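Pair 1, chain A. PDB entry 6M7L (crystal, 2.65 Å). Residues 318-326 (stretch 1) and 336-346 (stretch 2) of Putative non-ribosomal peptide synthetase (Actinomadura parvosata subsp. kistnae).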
# COMPACT_ATOMS: atom_id res chain seq x y z
N TRP A 318 7.98 11.13 -19.32
CA TRP A 318 7.05 11.01 -20.43
C TRP A 318 7.78 10.40 -21.63
O TRP A 318 8.95 10.68 -21.87
CB TRP A 318 6.45 12.36 -20.80
CG TRP A 318 5.39 12.80 -19.84
CD1 TRP A 318 5.56 13.54 -18.71
CD2 TRP A 318 3.99 12.49 -19.91
NE1 TRP A 318 4.36 13.73 -18.07
CE2 TRP A 318 3.37 13.10 -18.79
CE3 TRP A 318 3.20 11.78 -20.81
CZ2 TRP A 318 2.00 13.00 -18.55
CZ3 TRP A 318 1.83 11.69 -20.57
CH2 TRP A 318 1.25 12.30 -19.45
N LEU A 319 7.06 9.56 -22.37
CA LEU A 319 7.65 8.80 -23.47
C LEU A 319 6.77 8.94 -24.70
O LEU A 319 5.61 8.52 -24.69
CB LEU A 319 7.81 7.32 -23.09
CG LEU A 319 8.94 6.56 -23.78
CD1 LEU A 319 10.28 7.20 -23.44
CD2 LEU A 319 8.92 5.09 -23.38
N ALA A 320 7.32 9.52 -25.76
CA ALA A 320 6.63 9.58 -27.04
C ALA A 320 6.71 8.22 -27.72
O ALA A 320 7.73 7.54 -27.66
CB ALA A 320 7.24 10.66 -27.93
N LEU A 321 5.62 7.84 -28.39
CA LEU A 321 5.53 6.54 -29.07
C LEU A 321 5.05 6.75 -30.50
O LEU A 321 3.95 6.33 -30.87
CB LEU A 321 4.59 5.60 -28.31
CG LEU A 321 4.85 5.44 -26.81
CD1 LEU A 321 3.79 4.57 -26.16
CD2 LEU A 321 6.24 4.87 -26.57
N PRO A 322 5.87 7.39 -31.34
CA PRO A 322 5.44 7.67 -32.72
C PRO A 322 5.31 6.38 -33.52
O PRO A 322 6.22 5.55 -33.56
CB PRO A 322 6.56 8.56 -33.26
CG PRO A 322 7.75 8.19 -32.46
CD PRO A 322 7.23 7.89 -31.08
N VAL A 323 4.16 6.23 -34.18
CA VAL A 323 3.87 5.06 -35.00
C VAL A 323 3.58 5.55 -36.42
O VAL A 323 2.77 6.46 -36.62
CB VAL A 323 2.68 4.25 -34.45
CG1 VAL A 323 2.21 3.23 -35.47
CG2 VAL A 323 3.09 3.56 -33.15
N ASP A 324 4.25 4.94 -37.39
CA ASP A 324 4.04 5.26 -38.80
C ASP A 324 2.99 4.32 -39.36
O ASP A 324 3.18 3.10 -39.38
CB ASP A 324 5.35 5.15 -39.58
CG ASP A 324 5.22 5.66 -41.01
OD1 ASP A 324 4.12 6.10 -41.39
OD2 ASP A 324 6.23 5.61 -41.74
N LEU A 325 1.87 4.88 -39.81
CA LEU A 325 0.81 4.12 -40.46
C LEU A 325 0.84 4.27 -41.97
O LEU A 325 -0.19 4.14 -42.63
CB LEU A 325 -0.55 4.54 -39.90
CG LEU A 325 -0.66 4.38 -38.38
CD1 LEU A 325 -2.02 4.82 -37.87
CD2 LEU A 325 -0.39 2.94 -37.99
N SER A 326 2.03 4.53 -42.53
CA SER A 326 2.18 4.64 -43.97
C SER A 326 1.76 3.36 -44.67
O SER A 326 1.71 2.28 -44.07
CB SER A 326 3.63 4.98 -44.33
OG SER A 326 3.96 6.30 -43.94
N GLY A 336 2.30 -4.51 -34.56
CA GLY A 336 3.74 -4.72 -34.63
C GLY A 336 4.51 -3.41 -34.58
O GLY A 336 5.49 -3.29 -33.85
N ARG A 337 4.06 -2.42 -35.36
CA ARG A 337 4.72 -1.11 -35.33
C ARG A 337 4.63 -0.49 -33.95
O ARG A 337 5.59 0.12 -33.47
CB ARG A 337 4.09 -0.19 -36.38
CG ARG A 337 3.84 -0.84 -37.73
CD ARG A 337 4.51 -0.09 -38.86
NE ARG A 337 4.10 -0.59 -40.17
CZ ARG A 337 3.29 0.06 -41.00
NH1 ARG A 337 2.82 1.26 -40.67
NH2 ARG A 337 2.97 -0.47 -42.17
N ALA A 338 3.48 -0.63 -33.29
CA ALA A 338 3.34 -0.14 -31.92
C ALA A 338 4.30 -0.87 -30.99
O ALA A 338 4.96 -0.25 -30.14
CB ALA A 338 1.90 -0.30 -31.45
N ARG A 339 4.40 -2.20 -31.12
CA ARG A 339 5.29 -2.97 -30.27
C ARG A 339 6.74 -2.58 -30.49
O ARG A 339 7.51 -2.46 -29.52
CB ARG A 339 5.09 -4.46 -30.53
CG ARG A 339 5.87 -5.37 -29.59
CD ARG A 339 6.65 -6.43 -30.35
NE ARG A 339 5.88 -7.02 -31.44
CZ ARG A 339 6.19 -6.88 -32.73
NH1 ARG A 339 7.26 -6.19 -33.09
NH2 ARG A 339 5.43 -7.45 -33.66
N ASP A 340 7.14 -2.35 -31.74
CA ASP A 340 8.54 -2.09 -32.04
C ASP A 340 8.98 -0.72 -31.53
O ASP A 340 10.11 -0.57 -31.05
CB ASP A 340 8.80 -2.20 -33.54
CG ASP A 340 8.68 -3.62 -34.05
OD1 ASP A 340 8.01 -3.83 -35.08
OD2 ASP A 340 9.24 -4.53 -33.40
N VAL A 341 8.11 0.29 -31.62
CA VAL A 341 8.52 1.61 -31.16
C VAL A 341 8.57 1.66 -29.64
O VAL A 341 9.35 2.43 -29.06
CB VAL A 341 7.59 2.70 -31.73
CG1 VAL A 341 6.20 2.62 -31.12
CG2 VAL A 341 8.20 4.08 -31.51
N SER A 342 7.76 0.84 -28.96
CA SER A 342 7.79 0.83 -27.50
C SER A 342 9.09 0.22 -26.97
O SER A 342 9.60 0.65 -25.93
CB SER A 342 6.58 0.08 -26.95
OG SER A 342 6.48 0.26 -25.54
N GLU A 343 9.63 -0.78 -27.68
CA GLU A 343 10.91 -1.35 -27.26
C GLU A 343 12.05 -0.38 -27.49
O GLU A 343 12.92 -0.22 -26.62
CB GLU A 343 11.15 -2.66 -28.01
CG GLU A 343 10.31 -3.82 -27.52
CD GLU A 343 10.18 -4.93 -28.54
OE1 GLU A 343 10.84 -4.85 -29.59
OE2 GLU A 343 9.41 -5.88 -28.28
N ASP A 344 12.08 0.29 -28.65
CA ASP A 344 13.14 1.24 -28.93
C ASP A 344 13.04 2.46 -28.02
O ASP A 344 14.06 3.00 -27.59
CB ASP A 344 13.11 1.66 -30.40
CG ASP A 344 13.23 0.47 -31.34
OD1 ASP A 344 13.80 -0.56 -30.93
OD2 ASP A 344 12.76 0.58 -32.49
N ALA A 345 11.82 2.91 -27.73
CA ALA A 345 11.64 4.08 -26.88
C ALA A 345 12.11 3.80 -25.46
O ALA A 345 12.81 4.62 -24.85
CB ALA A 345 10.17 4.52 -26.88
N HIS A 346 11.72 2.65 -24.90
CA HIS A 346 12.17 2.28 -23.56
C HIS A 346 13.67 2.02 -23.51
O HIS A 346 14.25 2.05 -22.42
CB HIS A 346 11.40 1.06 -23.06
CG HIS A 346 10.02 1.37 -22.58
ND1 HIS A 346 8.91 1.25 -23.39
CD2 HIS A 346 9.56 1.81 -21.39
CE1 HIS A 346 7.83 1.59 -22.71
NE2 HIS A 346 8.20 1.94 -21.49

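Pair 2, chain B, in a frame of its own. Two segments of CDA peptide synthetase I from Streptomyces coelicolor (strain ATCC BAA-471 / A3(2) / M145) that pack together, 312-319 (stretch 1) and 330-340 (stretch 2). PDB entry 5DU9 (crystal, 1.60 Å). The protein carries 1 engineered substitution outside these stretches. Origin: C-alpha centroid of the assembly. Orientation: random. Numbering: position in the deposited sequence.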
# COMPACT_ATOMS: atom_id res chain seq x y z
N ARG B 312 5.57 5.68 6.90
CA ARG B 312 6.67 5.44 5.97
C ARG B 312 7.95 6.00 6.55
O ARG B 312 8.00 7.17 6.91
CB ARG B 312 6.38 6.06 4.61
CG ARG B 312 7.55 5.97 3.64
CD ARG B 312 7.08 6.17 2.21
NE ARG B 312 6.26 7.37 2.07
CZ ARG B 312 5.55 7.67 0.98
NH1 ARG B 312 5.56 6.86 -0.07
NH2 ARG B 312 4.83 8.78 0.95
N LEU B 313 8.98 5.16 6.65
CA LEU B 313 10.23 5.57 7.28
C LEU B 313 11.43 5.29 6.39
O LEU B 313 11.41 4.35 5.60
CB LEU B 313 10.40 4.87 8.62
CG LEU B 313 9.48 5.42 9.71
CD1 LEU B 313 9.40 4.46 10.88
CD2 LEU B 313 9.95 6.79 10.18
N PRO B 314 12.47 6.13 6.51
CA PRO B 314 13.65 6.02 5.66
C PRO B 314 14.62 4.97 6.16
O PRO B 314 14.99 4.97 7.34
CB PRO B 314 14.26 7.41 5.74
CG PRO B 314 13.94 7.85 7.13
CD PRO B 314 12.58 7.27 7.44
N LEU B 315 15.03 4.08 5.27
CA LEU B 315 16.01 3.05 5.57
C LEU B 315 17.32 3.43 4.90
O LEU B 315 17.44 3.42 3.68
CB LEU B 315 15.52 1.69 5.08
CG LEU B 315 16.26 0.46 5.59
CD1 LEU B 315 15.98 0.22 7.07
CD2 LEU B 315 15.87 -0.75 4.77
N ARG B 316 18.30 3.80 5.72
CA ARG B 316 19.59 4.23 5.21
C ARG B 316 20.58 3.09 5.26
O ARG B 316 20.76 2.45 6.30
CB ARG B 316 20.10 5.42 6.00
CG ARG B 316 21.23 6.11 5.33
CD ARG B 316 21.51 7.43 6.00
NE ARG B 316 22.28 8.30 5.14
CZ ARG B 316 22.57 9.56 5.44
NH1 ARG B 316 22.15 10.09 6.58
NH2 ARG B 316 23.28 10.28 4.59
N LEU B 317 21.22 2.84 4.12
CA LEU B 317 22.06 1.67 3.92
C LEU B 317 23.37 2.07 3.28
O LEU B 317 23.38 2.75 2.25
CB LEU B 317 21.34 0.64 3.03
CG LEU B 317 19.90 0.31 3.43
CD1 LEU B 317 19.13 -0.32 2.28
CD2 LEU B 317 19.91 -0.60 4.64
N ALA B 318 24.48 1.66 3.88
CA ALA B 318 25.79 1.86 3.28
C ALA B 318 26.19 0.58 2.55
O ALA B 318 26.18 -0.49 3.14
CB ALA B 318 26.82 2.23 4.33
N VAL B 319 26.52 0.71 1.27
CA VAL B 319 27.01 -0.41 0.48
C VAL B 319 28.46 -0.11 0.11
O VAL B 319 28.75 0.70 -0.77
CB VAL B 319 26.16 -0.65 -0.79
CG1 VAL B 319 26.66 -1.87 -1.54
CG2 VAL B 319 24.69 -0.82 -0.42
N GLU B 330 22.48 -8.41 5.30
CA GLU B 330 22.78 -8.19 6.72
C GLU B 330 22.69 -6.71 7.08
O GLU B 330 22.19 -6.35 8.16
CB GLU B 330 24.18 -8.72 7.06
CG GLU B 330 24.28 -10.23 7.01
CD GLU B 330 25.71 -10.73 7.17
OE1 GLU B 330 26.61 -9.90 7.43
OE2 GLU B 330 25.93 -11.95 7.04
N THR B 331 23.17 -5.85 6.19
CA THR B 331 23.10 -4.41 6.39
C THR B 331 21.64 -3.97 6.49
O THR B 331 21.28 -3.16 7.35
CB THR B 331 23.82 -3.66 5.25
OG1 THR B 331 25.20 -4.02 5.27
CG2 THR B 331 23.69 -2.15 5.41
N VAL B 332 20.81 -4.52 5.62
CA VAL B 332 19.38 -4.22 5.64
C VAL B 332 18.75 -4.68 6.96
O VAL B 332 17.98 -3.95 7.57
CB VAL B 332 18.65 -4.90 4.46
CG1 VAL B 332 17.14 -4.90 4.65
CG2 VAL B 332 19.02 -4.20 3.16
N SER B 333 19.10 -5.88 7.40
CA SER B 333 18.57 -6.42 8.64
C SER B 333 18.94 -5.54 9.85
O SER B 333 18.10 -5.31 10.72
CB SER B 333 19.08 -7.85 8.86
OG SER B 333 18.49 -8.74 7.93
N GLU B 334 20.18 -5.06 9.89
CA GLU B 334 20.64 -4.21 10.98
C GLU B 334 19.89 -2.88 10.99
O GLU B 334 19.45 -2.41 12.05
CB GLU B 334 22.14 -3.96 10.87
CG GLU B 334 22.69 -3.04 11.96
CD GLU B 334 24.21 -2.98 11.96
OE1 GLU B 334 24.77 -2.09 12.64
OE2 GLU B 334 24.85 -3.82 11.29
N ALA B 335 19.73 -2.28 9.82
CA ALA B 335 19.03 -1.01 9.71
C ALA B 335 17.55 -1.16 10.03
O ALA B 335 16.97 -0.30 10.69
CB ALA B 335 19.21 -0.43 8.31
N MET B 336 16.94 -2.25 9.57
CA MET B 336 15.52 -2.49 9.83
C MET B 336 15.26 -2.71 11.32
O MET B 336 14.21 -2.32 11.83
CB MET B 336 15.02 -3.69 9.03
CG MET B 336 14.72 -3.37 7.57
SD MET B 336 13.32 -2.25 7.37
CE MET B 336 11.95 -3.29 7.89
N SER B 337 16.20 -3.34 12.01
CA SER B 337 16.04 -3.54 13.45
C SER B 337 15.84 -2.19 14.14
O SER B 337 14.97 -2.05 15.01
CB SER B 337 17.25 -4.27 14.03
OG SER B 337 17.29 -5.61 13.56
N GLY B 338 16.63 -1.20 13.75
CA GLY B 338 16.52 0.13 14.33
C GLY B 338 15.25 0.84 13.91
O GLY B 338 14.61 1.52 14.70
N LEU B 339 14.88 0.68 12.64
CA LEU B 339 13.66 1.27 12.13
C LEU B 339 12.45 0.74 12.89
O LEU B 339 11.59 1.50 13.34
CB LEU B 339 13.52 0.99 10.63
CG LEU B 339 12.32 1.61 9.90
CD1 LEU B 339 12.70 1.88 8.45
CD2 LEU B 339 11.10 0.70 9.96
N LEU B 340 12.39 -0.58 13.06
CA LEU B 340 11.26 -1.20 13.73
C LEU B 340 11.19 -0.81 15.21
O LEU B 340 10.11 -0.66 15.77
CB LEU B 340 11.33 -2.72 13.60
CG LEU B 340 11.11 -3.26 12.18
CD1 LEU B 340 11.39 -4.75 12.15
CD2 LEU B 340 9.70 -2.96 11.69
O HOH W 1 25.87 -3.27 2.86

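The sharpest difference lies where the strand runs out beside the start of the helix stretch: pair 1 places a long arginine there, pair 2 a threonine and a water. Arg A337 and Thr B331 are matched positions, and both direct CA-to-CB toward the strand. The Arg A337 side chain extends along the strand end, so that the backbone oxygens of Asp A324 and Ser A326 and the CA of Leu A325 lie at the edge of its guanidinium, near its plane; Leu A325 CA is 3.5 Å from Arg A337 NH1. The modelled approach of Asp A324 O to Arg A337 NH1, 2.3 Å, is too short to interpret. In pair 2 the shorter threonine leaves room for water 1, which donates to Ala B318 O (2.8 Å) and accepts from Thr B331 OG1 (2.6 Å), linking helix and strand; the methyl Thr B331 CG2 lies 3.8 Å from Ala B318 O.

The shared frame is a strand crossing a helix in a nearly antiparallel sense, at 145° in pair 1 and 147° in pair 2, with axes 8.0 and 8.3 Å apart at closest approach. Fourteen central residues superpose with an RMSD of 0.4 Å. No direct hydrogen bond joins the stretches in either pair, so the contact rests largely on apolar packing, burying 496 Å² in pair 1 and 424 Å² in pair 2.

At the centre, the bulk is distributed differently. Val A341 matches Ala B335, and both point toward the strand. The valine fills the space with two methyls: CG1 meets Val A323 CG2 at 3.8 Å, while CG2 lies 4.0 Å from Pro A322 CD and 3.2 Å from Pro A322 O. Over the small Ala B335 two leucines close in, Leu B315 CD1 at 3.5 Å and Leu B317 CD2 at 3.7 Å from Ala B335 CB; of these, only Leu B317 is larger than its match, Val A323. Leu B317 CD1 also reaches Val B332 CG2 at 4.0 Å. At the matched helix position is the smaller Ala A338, whose CB is 4.4 Å from Val A323 CG2.

Leu A321 and Leu B315 share a residue type but not a conformation. Leu A321 (chi1 m, chi2 t) leaves the backbone sideways, and its CD2 comes within 4.0 Å of Ala A345 CB. Leu B315 (chi1 t, chi2 p) points toward the helix, its CD1 also lying 3.6 Å from Met B336 SD and 3.9 Å from Leu B339 CD1.

Toward the other end, Ala A345 matches Leu B339, although their CA atoms are already 1.3 Å apart after superposition. Leu B339 brings CD1 to 3.8 Å from Leu B313 CB. In pair 1, Leu A319 CD2 packs 3.8 Å from Ala A345 CB and sits over one face of the His A346 ring, 3.7 Å from CE1, in a CH-pi contact. His A346 ND1 donates to Ser A342 O (2.7 Å), tying the ring back to the backbone of its own stretch.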